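Sulfotransferase (Alicyclobacillus acidocaldarius subsp. acidocaldarius, PDB 3RNL) probably transfers sulfuryl groups as a member of the sulfotransferase family, with a P-loop-type alpha-beta-alpha fold that binds magnesium. Local coordinates at residues A7-T21 / V80-L94. Sequence-based numbering, arbitrary orientation.
Sequences ARPNFFIVGAAKCGT and VRGERAVGEASVFYL
Ala7 and Val80 meet through their CB atoms where the two segments first approach, ahead of neighbouring parallel strands 11-13 and 85-89. At Arg84 and Val86 the side-chain amide of Asn10 works like a piece of backbone: its ND2 reaches Arg84 O at 2.9 Å, in the amide plane, while OD1 accepts an almost straight bond from Val86 N (176°). With CG set between the backbone N and the carbonyl carbon (chi1 59°), the amide is carried to the neighbouring strand. Val86 O in turn takes two donors, Asn10 N at 2.8 Å and Phe11 N at 3.1 Å. A leucine in place of this asparagine would probably leave Val86 N and Arg84 O without these mates. Gly87 CA lies over one face of the Phe11 ring, 3.5 Å from its centroid, in a CH-pi contact; a CB there would collide with Phe11 CZ. Glu88 O receives Ile13 N at 3.0 Å, and its carboxylate, near the Phe12 ring, is bonded by Ser90 OG and Tyr93 OH, with Tyr73 a further partner. Ala89 CB packs on Ile13 CB, on the same sheet face as Phe11. Ser90 N bonds to Ile13 O. Beyond the strands, a water bridges Val91 O and Ala17 N, Tyr93 CB presses on Val14 CB at 3.5 Å, and Leu94 N donates to Val14 O at 2.8 Å. Backbone hydrogen bonds thus chiefly join the strands, one asparagine extending the pairing and hydroxyls satisfying the buried carboxylate, while turn 16-19, probably part of the family's P-loop-like loop, packs on 91-94 through apolar side chains and the water.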
ATOM      1  N   ALA A   7     -12.763   5.656 -20.217  1.00 38.04           N
ATOM      2  CA  ALA A   7     -12.528   4.889 -18.992  1.00 27.13           C
ATOM      3  C   ALA A   7     -11.541   5.571 -18.053  1.00 25.38           C
ATOM      4  O   ALA A   7     -10.487   6.037 -18.476  1.00 20.72           O
ATOM      5  CB  ALA A   7     -12.037   3.493 -19.326  1.00 31.18           C
ATOM      6  N   ARG A   8     -11.898   5.646 -16.774  1.00 20.41           N
ATOM      7  CA  ARG A   8     -11.011   6.229 -15.782  1.00 21.17           C
ATOM      8  C   ARG A   8     -11.215   5.558 -14.426  1.00 14.85           C
ATOM      9  O   ARG A   8     -12.278   4.970 -14.179  1.00 18.01           O
ATOM     10  CB  ARG A   8     -11.200   7.744 -15.712  1.00 28.29           C
ATOM     11  CG  ARG A   8     -12.637   8.177 -15.647  1.00 34.96           C
ATOM     12  CD  ARG A   8     -13.167   7.996 -14.246  1.00 51.01           C
ATOM     13  NE  ARG A   8     -13.881   9.177 -13.773  1.00 53.95           N
ATOM     14  CZ  ARG A   8     -14.113   9.427 -12.492  1.00 45.92           C
ATOM     15  NH1 ARG A   8     -13.672   8.583 -11.569  1.00 25.31           N
ATOM     16  NH2 ARG A   8     -14.772  10.523 -12.136  1.00 44.81           N
ATOM     17  N   PRO A   9     -10.195   5.609 -13.565  1.00 14.92           N
ATOM     18  CA  PRO A   9     -10.291   4.948 -12.256  1.00 14.19           C
ATOM     19  C   PRO A   9     -11.231   5.685 -11.312  1.00 17.24           C
ATOM     20  O   PRO A   9     -11.318   6.922 -11.335  1.00 16.43           O
ATOM     21  CB  PRO A   9      -8.862   4.994 -11.736  1.00 12.48           C
ATOM     22  CG  PRO A   9      -8.275   6.232 -12.387  1.00 13.25           C
ATOM     23  CD  PRO A   9      -8.895   6.278 -13.761  1.00 15.38           C
ATOM     24  N   ASN A  10     -12.086   4.938 -10.642  1.00 12.88           N
ATOM     25  CA  ASN A  10     -12.810   5.453  -9.484  1.00 12.54           C
ATOM     26  C   ASN A  10     -12.426   4.949  -8.089  1.00 11.26           C
ATOM     27  O   ASN A  10     -13.119   5.261  -7.116  1.00 11.42           O
ATOM     28  CB  ASN A  10     -14.306   5.452  -9.730  1.00 12.54           C
ATOM     29  CG  ASN A  10     -14.823   4.076 -10.032  1.00 12.59           C
ATOM     30  OD1 ASN A  10     -14.202   3.089  -9.673  1.00 13.91           O
ATOM     31  ND2 ASN A  10     -15.964   4.006 -10.707  1.00 20.17           N
ATOM     32  N   PHE A  11     -11.426   4.079  -8.008  1.00 10.86           N
ATOM     33  CA  PHE A  11     -10.886   3.696  -6.705  1.00 10.40           C
ATOM     34  C   PHE A  11      -9.402   3.401  -6.823  1.00 10.13           C
ATOM     35  O   PHE A  11      -8.893   3.155  -7.931  1.00 10.32           O
ATOM     36  CB  PHE A  11     -11.680   2.534  -6.058  1.00 10.41           C
ATOM     37  CG  PHE A  11     -11.390   1.159  -6.631  1.00 11.58           C
ATOM     38  CD1 PHE A  11     -10.463   0.317  -6.025  1.00 10.59           C
ATOM     39  CD2 PHE A  11     -12.112   0.685  -7.727  1.00 11.60           C
ATOM     40  CE1 PHE A  11     -10.209  -0.973  -6.537  1.00 13.45           C
ATOM     41  CE2 PHE A  11     -11.877  -0.594  -8.244  1.00 11.14           C
ATOM     42  CZ  PHE A  11     -10.922  -1.428  -7.643  1.00 11.86           C
ATOM     43  N   PHE A  12      -8.696   3.479  -5.699  1.00  9.84           N
ATOM     44  CA  PHE A  12      -7.263   3.218  -5.707  1.00  9.69           C
ATOM     45  C   PHE A  12      -6.922   2.363  -4.523  1.00  9.60           C
ATOM     46  O   PHE A  12      -7.463   2.558  -3.440  1.00 11.51           O
ATOM     47  CB  PHE A  12      -6.482   4.538  -5.608  1.00  9.64           C
ATOM     48  CG  PHE A  12      -6.762   5.476  -6.751  1.00 11.40           C
ATOM     49  CD1 PHE A  12      -6.055   5.367  -7.936  1.00 10.65           C
ATOM     50  CD2 PHE A  12      -7.721   6.463  -6.640  1.00 13.39           C
ATOM     51  CE1 PHE A  12      -6.318   6.215  -8.992  1.00 11.42           C
ATOM     52  CE2 PHE A  12      -7.979   7.330  -7.697  1.00 16.47           C
ATOM     53  CZ  PHE A  12      -7.278   7.200  -8.874  1.00 15.78           C
ATOM     54  N   ILE A  13      -6.020   1.412  -4.738  1.00  9.69           N
ATOM     55  CA  ILE A  13      -5.463   0.622  -3.642  1.00  9.79           C
ATOM     56  C   ILE A  13      -4.102   1.246  -3.387  1.00  9.76           C
ATOM     57  O   ILE A  13      -3.224   1.219  -4.251  1.00 11.45           O
ATOM     58  CB  ILE A  13      -5.323  -0.851  -4.050  1.00 11.64           C
ATOM     59  CG1 ILE A  13      -6.720  -1.446  -4.290  1.00 12.44           C
ATOM     60  CG2 ILE A  13      -4.584  -1.640  -2.963  1.00 13.59           C
ATOM     61  CD1 ILE A  13      -6.699  -2.848  -4.951  1.00 15.16           C
ATOM     62  N   VAL A  14      -3.967   1.911  -2.244  1.00  9.76           N
ATOM     63  CA  VAL A  14      -2.812   2.796  -2.065  1.00 10.53           C
ATOM     64  C   VAL A  14      -1.637   2.267  -1.252  1.00 13.83           C
ATOM     65  O   VAL A  14      -0.633   2.963  -1.087  1.00 12.37           O
ATOM     66  CB  VAL A  14      -3.253   4.164  -1.508  1.00  9.56           C
ATOM     67  CG1 VAL A  14      -4.284   4.793  -2.452  1.00 11.59           C
ATOM     68  CG2 VAL A  14      -3.839   4.003  -0.098  1.00 10.45           C
ATOM     69  N   GLY A  15      -1.769   1.076  -0.683  1.00 13.20           N
ATOM     70  CA  GLY A  15      -0.695   0.573   0.172  1.00 10.84           C
ATOM     71  C   GLY A  15      -1.350  -0.158   1.324  1.00 14.29           C
ATOM     72  O   GLY A  15      -2.574  -0.354   1.306  1.00 13.40           O
ATOM     73  N   ALA A  16      -0.573  -0.470   2.358  1.00 14.15           N
ATOM     74  CA  ALA A  16       0.836  -0.121   2.380  1.00 12.66           C
ATOM     75  C   ALA A  16       1.652  -1.225   1.707  1.00 16.88           C
ATOM     76  O   ALA A  16       1.126  -2.300   1.420  1.00 17.86           O
ATOM     77  CB  ALA A  16       1.303   0.054   3.838  1.00 16.83           C
ATOM     78  N   ALA A  17       2.950  -0.989   1.538  1.00 15.07           N
ATOM     79  CA  ALA A  17       3.819  -1.958   0.867  1.00 16.24           C
ATOM     80  C   ALA A  17       4.066  -3.155   1.787  1.00 18.06           C
ATOM     81  O   ALA A  17       4.264  -2.972   2.983  1.00 17.09           O
ATOM     82  CB  ALA A  17       5.150  -1.298   0.483  1.00 17.40           C
ATOM     83  N   LYS A  18       4.080  -4.360   1.212  1.00 15.17           N
ATOM     84  CA  LYS A  18       4.265  -5.627   1.943  1.00 16.07           C
ATOM     85  C   LYS A  18       3.132  -5.918   2.939  1.00 19.41           C
ATOM     86  O   LYS A  18       3.329  -6.604   3.951  1.00 19.36           O
ATOM     87  CB  LYS A  18       5.648  -5.700   2.632  1.00 17.22           C
ATOM     88  CG  LYS A  18       6.831  -5.369   1.717  1.00 22.19           C
ATOM     89  CD  LYS A  18       6.772  -6.148   0.405  1.00 24.34           C
ATOM     90  CE  LYS A  18       6.859  -7.653   0.612  1.00 30.10           C
ATOM     91  NZ  LYS A  18       6.765  -8.384  -0.709  1.00 29.74           N
ATOM     92  N   CYS A  19       1.972  -5.329   2.665  1.00 20.59           N
ATOM     93  CA  CYS A  19       0.726  -5.577   3.405  1.00 18.84           C
ATOM     94  C   CYS A  19      -0.307  -6.523   2.779  1.00 23.16           C
ATOM     95  O   CYS A  19      -1.444  -6.577   3.239  1.00 26.62           O
ATOM     96  CB  CYS A  19       0.104  -4.271   3.897  1.00 15.82           C
ATOM     97  SG  CYS A  19       1.255  -3.454   5.060  1.00 20.19           S
ATOM     98  N   GLY A  20       0.033  -7.153   1.662  1.00 22.95           N
ATOM     99  CA  GLY A  20      -0.854  -8.142   1.068  1.00 25.46           C
ATOM    100  C   GLY A  20      -1.821  -7.593   0.034  1.00 25.56           C
ATOM    101  O   GLY A  20      -2.766  -8.283  -0.368  1.00 22.03           O
ATOM    102  N   THR A  21      -1.601  -6.359  -0.413  1.00 15.81           N
ATOM    103  CA  THR A  21      -2.500  -5.773  -1.411  1.00 13.61           C
ATOM    104  C   THR A  21      -2.443  -6.510  -2.739  1.00 20.07           C
ATOM    105  O   THR A  21      -3.376  -6.427  -3.537  1.00 19.97           O
ATOM    106  CB  THR A  21      -2.236  -4.279  -1.656  1.00 20.68           C
ATOM    107  OG1 THR A  21      -0.902  -4.103  -2.141  1.00 22.28           O
ATOM    108  CG2 THR A  21      -2.434  -3.482  -0.366  1.00 22.55           C
ATOM    109  N   VAL A  80     -11.006  -1.562 -19.889  1.00 19.61           N
ATOM    110  CA  VAL A  80     -12.308  -1.507 -19.231  1.00 17.43           C
ATOM    111  C   VAL A  80     -13.432  -1.724 -20.238  1.00 27.59           C
ATOM    112  O   VAL A  80     -13.426  -1.121 -21.316  1.00 24.41           O
ATOM    113  CB  VAL A  80     -12.549  -0.124 -18.573  1.00 19.31           C
ATOM    114  CG1 VAL A  80     -14.001  -0.004 -18.093  1.00 25.91           C
ATOM    115  CG2 VAL A  80     -11.576   0.122 -17.427  1.00 15.95           C
ATOM    116  N   ARG A  81     -14.415  -2.547 -19.892  0.54 24.05           N
ATOM    117  CA  ARG A  81     -15.586  -2.638 -20.747  0.54 28.42           C
ATOM    118  C   ARG A  81     -16.844  -2.133 -20.040  0.54 29.70           C
ATOM    119  O   ARG A  81     -17.185  -0.957 -20.156  0.54 36.22           O
ATOM    120  CB  ARG A  81     -15.772  -4.083 -21.204  0.54 30.57           C
ATOM    121  CG  ARG A  81     -14.651  -4.585 -22.107  0.54 35.68           C
ATOM    122  CD  ARG A  81     -14.616  -3.793 -23.413  0.54 44.41           C
ATOM    123  NE  ARG A  81     -13.512  -4.188 -24.284  0.54 47.50           N
ATOM    124  CZ  ARG A  81     -12.350  -3.542 -24.360  0.54 47.52           C
ATOM    125  NH1 ARG A  81     -11.404  -3.975 -25.184  0.54 48.63           N
ATOM    126  NH2 ARG A  81     -12.136  -2.462 -23.617  0.54 40.67           N
ATOM    127  N   GLY A  82     -17.469  -2.984 -19.233  0.54 28.31           N
ATOM    128  CA  GLY A  82     -18.699  -2.617 -18.550  0.54 29.73           C
ATOM    129  C   GLY A  82     -18.598  -2.387 -17.050  0.54 23.14           C
ATOM    130  O   GLY A  82     -19.582  -2.009 -16.405  0.54 25.11           O
ATOM    131  N   GLU A  83     -17.412  -2.598 -16.489  0.54 19.53           N
ATOM    132  CA  GLU A  83     -17.231  -2.552 -15.037  0.54 18.40           C
ATOM    133  C   GLU A  83     -17.575  -1.207 -14.402  0.54 20.74           C
ATOM    134  O   GLU A  83     -17.154  -0.156 -14.884  0.54 23.47           O
ATOM    135  CB  GLU A  83     -15.795  -2.932 -14.656  0.54 17.58           C
ATOM    136  CG  GLU A  83     -15.387  -4.338 -15.086  0.54 18.64           C
ATOM    137  CD  GLU A  83     -14.784  -4.385 -16.482  0.54 25.93           C
ATOM    138  OE1 GLU A  83     -14.844  -3.365 -17.198  0.54 26.72           O
ATOM    139  OE2 GLU A  83     -14.245  -5.448 -16.857  0.54 25.91           O
ATOM    140  N   ARG A  84     -18.318  -1.258 -13.298  0.54 18.98           N
ATOM    141  CA  ARG A  84     -18.695  -0.055 -12.561  0.54 18.87           C
ATOM    142  C   ARG A  84     -17.544   0.468 -11.715  0.54 19.57           C
ATOM    143  O   ARG A  84     -17.377   1.679 -11.570  0.54 21.45           O
ATOM    144  CB  ARG A  84     -19.919  -0.318 -11.672  0.54 20.94           C
ATOM    145  CG  ARG A  84     -21.237  -0.357 -12.436  0.54 32.04           C
ATOM    146  CD  ARG A  84     -22.412  -0.629 -11.499  0.54 38.35           C
ATOM    147  NE  ARG A  84     -22.376   0.214 -10.307  0.54 43.38           N
ATOM    148  CZ  ARG A  84     -23.044   1.357 -10.171  0.54 47.13           C
ATOM    149  NH1 ARG A  84     -23.814   1.804 -11.154  0.54 48.15           N
ATOM    150  NH2 ARG A  84     -22.945   2.050  -9.045  0.54 46.47           N
ATOM    151  N   ALA A  85     -16.751  -0.449 -11.160  1.00 15.21           N
ATOM    152  CA  ALA A  85     -15.628  -0.084 -10.306  1.00 12.21           C
ATOM    153  C   ALA A  85     -14.330  -0.306 -11.071  1.00 11.96           C
ATOM    154  O   ALA A  85     -14.082  -1.405 -11.565  1.00 14.73           O
ATOM    155  CB  ALA A  85     -15.630  -0.922  -9.032  1.00 14.20           C
ATOM    156  N   VAL A  86     -13.509   0.738 -11.164  1.00 11.49           N
ATOM    157  CA  VAL A  86     -12.280   0.698 -11.949  1.00 11.36           C
ATOM    158  C   VAL A  86     -11.154   1.196 -11.063  1.00 11.14           C
ATOM    159  O   VAL A  86     -11.191   2.325 -10.576  1.00 12.11           O
ATOM    160  CB  VAL A  86     -12.395   1.600 -13.222  1.00 11.82           C
ATOM    161  CG1 VAL A  86     -11.066   1.617 -13.998  1.00 13.13           C
ATOM    162  CG2 VAL A  86     -13.512   1.094 -14.135  1.00 15.87           C
ATOM    163  N   GLY A  87     -10.088   0.418 -10.918  1.00 10.37           N
ATOM    164  CA  GLY A  87      -9.133   0.802  -9.897  1.00  9.71           C
ATOM    165  C   GLY A  87      -7.702   0.597 -10.303  1.00 11.82           C
ATOM    166  O   GLY A  87      -7.415   0.059 -11.363  1.00 13.25           O
ATOM    167  N   GLU A  88      -6.796   1.149  -9.502  1.00 11.74           N
ATOM    168  CA  GLU A  88      -5.386   1.102  -9.827  1.00 13.84           C
ATOM    169  C   GLU A  88      -4.630   0.980  -8.523  1.00 12.50           C
ATOM    170  O   GLU A  88      -5.026   1.582  -7.526  1.00 13.18           O
ATOM    171  CB  GLU A  88      -4.970   2.382 -10.568  1.00 13.74           C
ATOM    172  CG  GLU A  88      -3.540   2.347 -11.123  1.00 14.84           C
ATOM    173  CD  GLU A  88      -2.581   3.200 -10.297  1.00 17.27           C
ATOM    174  OE1 GLU A  88      -1.563   2.656  -9.806  1.00 17.25           O
ATOM    175  OE2 GLU A  88      -2.847   4.420 -10.142  1.00 16.15           O
ATOM    176  N   ALA A  89      -3.555   0.193  -8.530  1.00 11.86           N
ATOM    177  CA  ALA A  89      -2.828  -0.126  -7.292  1.00 12.44           C
ATOM    178  C   ALA A  89      -1.351   0.230  -7.357  1.00 12.20           C
ATOM    179  O   ALA A  89      -0.617  -0.346  -8.160  1.00 12.08           O
ATOM    180  CB  ALA A  89      -2.955  -1.622  -6.990  1.00 14.77           C
ATOM    181  N   SER A  90      -0.917   1.133  -6.482  1.00 10.72           N
ATOM    182  CA  SER A  90       0.518   1.428  -6.307  1.00 11.89           C
ATOM    183  C   SER A  90       0.777   1.552  -4.811  1.00 11.10           C
ATOM    184  O   SER A  90       0.159   2.393  -4.150  1.00  9.37           O
ATOM    185  CB  SER A  90       0.873   2.759  -6.995  1.00 10.13           C
ATOM    186  OG  SER A  90       0.734   2.660  -8.403  1.00 11.04           O
ATOM    187  N   VAL A  91       1.689   0.742  -4.274  1.00 10.37           N
ATOM    188  CA  VAL A  91       1.790   0.593  -2.826  1.00  9.27           C
ATOM    189  C   VAL A  91       2.427   1.756  -2.065  1.00 12.62           C
ATOM    190  O   VAL A  91       2.288   1.825  -0.846  1.00 12.93           O
ATOM    191  CB  VAL A  91       2.493  -0.715  -2.438  1.00 16.30           C
ATOM    192  CG1 VAL A  91       1.690  -1.907  -2.954  1.00 21.63           C
ATOM    193  CG2 VAL A  91       3.915  -0.720  -2.964  1.00 14.27           C
ATOM    194  N   PHE A  92       3.141   2.654  -2.744  1.00  8.22           N
ATOM    195  CA  PHE A  92       3.661   3.822  -2.050  1.00  9.14           C
ATOM    196  C   PHE A  92       2.775   5.074  -2.177  1.00  7.79           C
ATOM    197  O   PHE A  92       3.149   6.159  -1.749  1.00  9.47           O
ATOM    198  CB  PHE A  92       5.134   4.083  -2.398  1.00  8.56           C
ATOM    199  CG  PHE A  92       6.034   2.937  -2.017  1.00 11.80           C
ATOM    200  CD1 PHE A  92       6.245   2.625  -0.680  1.00 10.18           C
ATOM    201  CD2 PHE A  92       6.645   2.155  -2.986  1.00 19.36           C
ATOM    202  CE1 PHE A  92       7.080   1.551  -0.317  1.00 13.57           C
ATOM    203  CE2 PHE A  92       7.469   1.089  -2.627  1.00 22.57           C
ATOM    204  CZ  PHE A  92       7.680   0.789  -1.288  1.00 15.49           C
ATOM    205  N   TYR A  93       1.612   4.919  -2.800  1.00  8.60           N
ATOM    206  CA  TYR A  93       0.631   6.007  -2.783  1.00  7.35           C
ATOM    207  C   TYR A  93       0.341   6.467  -1.345  1.00 10.06           C
ATOM    208  O   TYR A  93       0.154   7.652  -1.089  1.00 12.45           O
ATOM    209  CB  TYR A  93      -0.660   5.529  -3.440  1.00  9.41           C
ATOM    210  CG  TYR A  93      -0.721   5.630  -4.951  1.00  9.33           C
ATOM    211  CD1 TYR A  93       0.151   6.443  -5.663  1.00  9.20           C
ATOM    212  CD2 TYR A  93      -1.704   4.945  -5.660  1.00 11.12           C
ATOM    213  CE1 TYR A  93       0.063   6.560  -7.049  1.00  7.91           C
ATOM    214  CE2 TYR A  93      -1.800   5.051  -7.043  1.00 10.51           C
ATOM    215  CZ  TYR A  93      -0.921   5.868  -7.723  1.00 10.77           C
ATOM    216  OH  TYR A  93      -1.021   5.976  -9.083  1.00 11.99           O
ATOM    217  N   LEU A  94       0.309   5.531  -0.406  1.00  8.09           N
ATOM    218  CA  LEU A  94       0.005   5.874   0.991  1.00  9.17           C
ATOM    219  C   LEU A  94       1.150   6.693   1.597  1.00 11.25           C
ATOM    220  O   LEU A  94       0.951   7.641   2.372  1.00 10.35           O
ATOM    221  CB  LEU A  94      -0.203   4.576   1.783  1.00  7.69           C
ATOM    222  CG  LEU A  94      -0.521   4.795   3.271  1.00  8.69           C
ATOM    223  CD1 LEU A  94      -1.839   5.588   3.465  1.00 12.35           C
ATOM    224  CD2 LEU A  94      -0.585   3.452   4.018  1.00 10.54           C
TER
HETATM  225  O   HOH W   1       3.602   1.859   1.549  1.00 20.24           O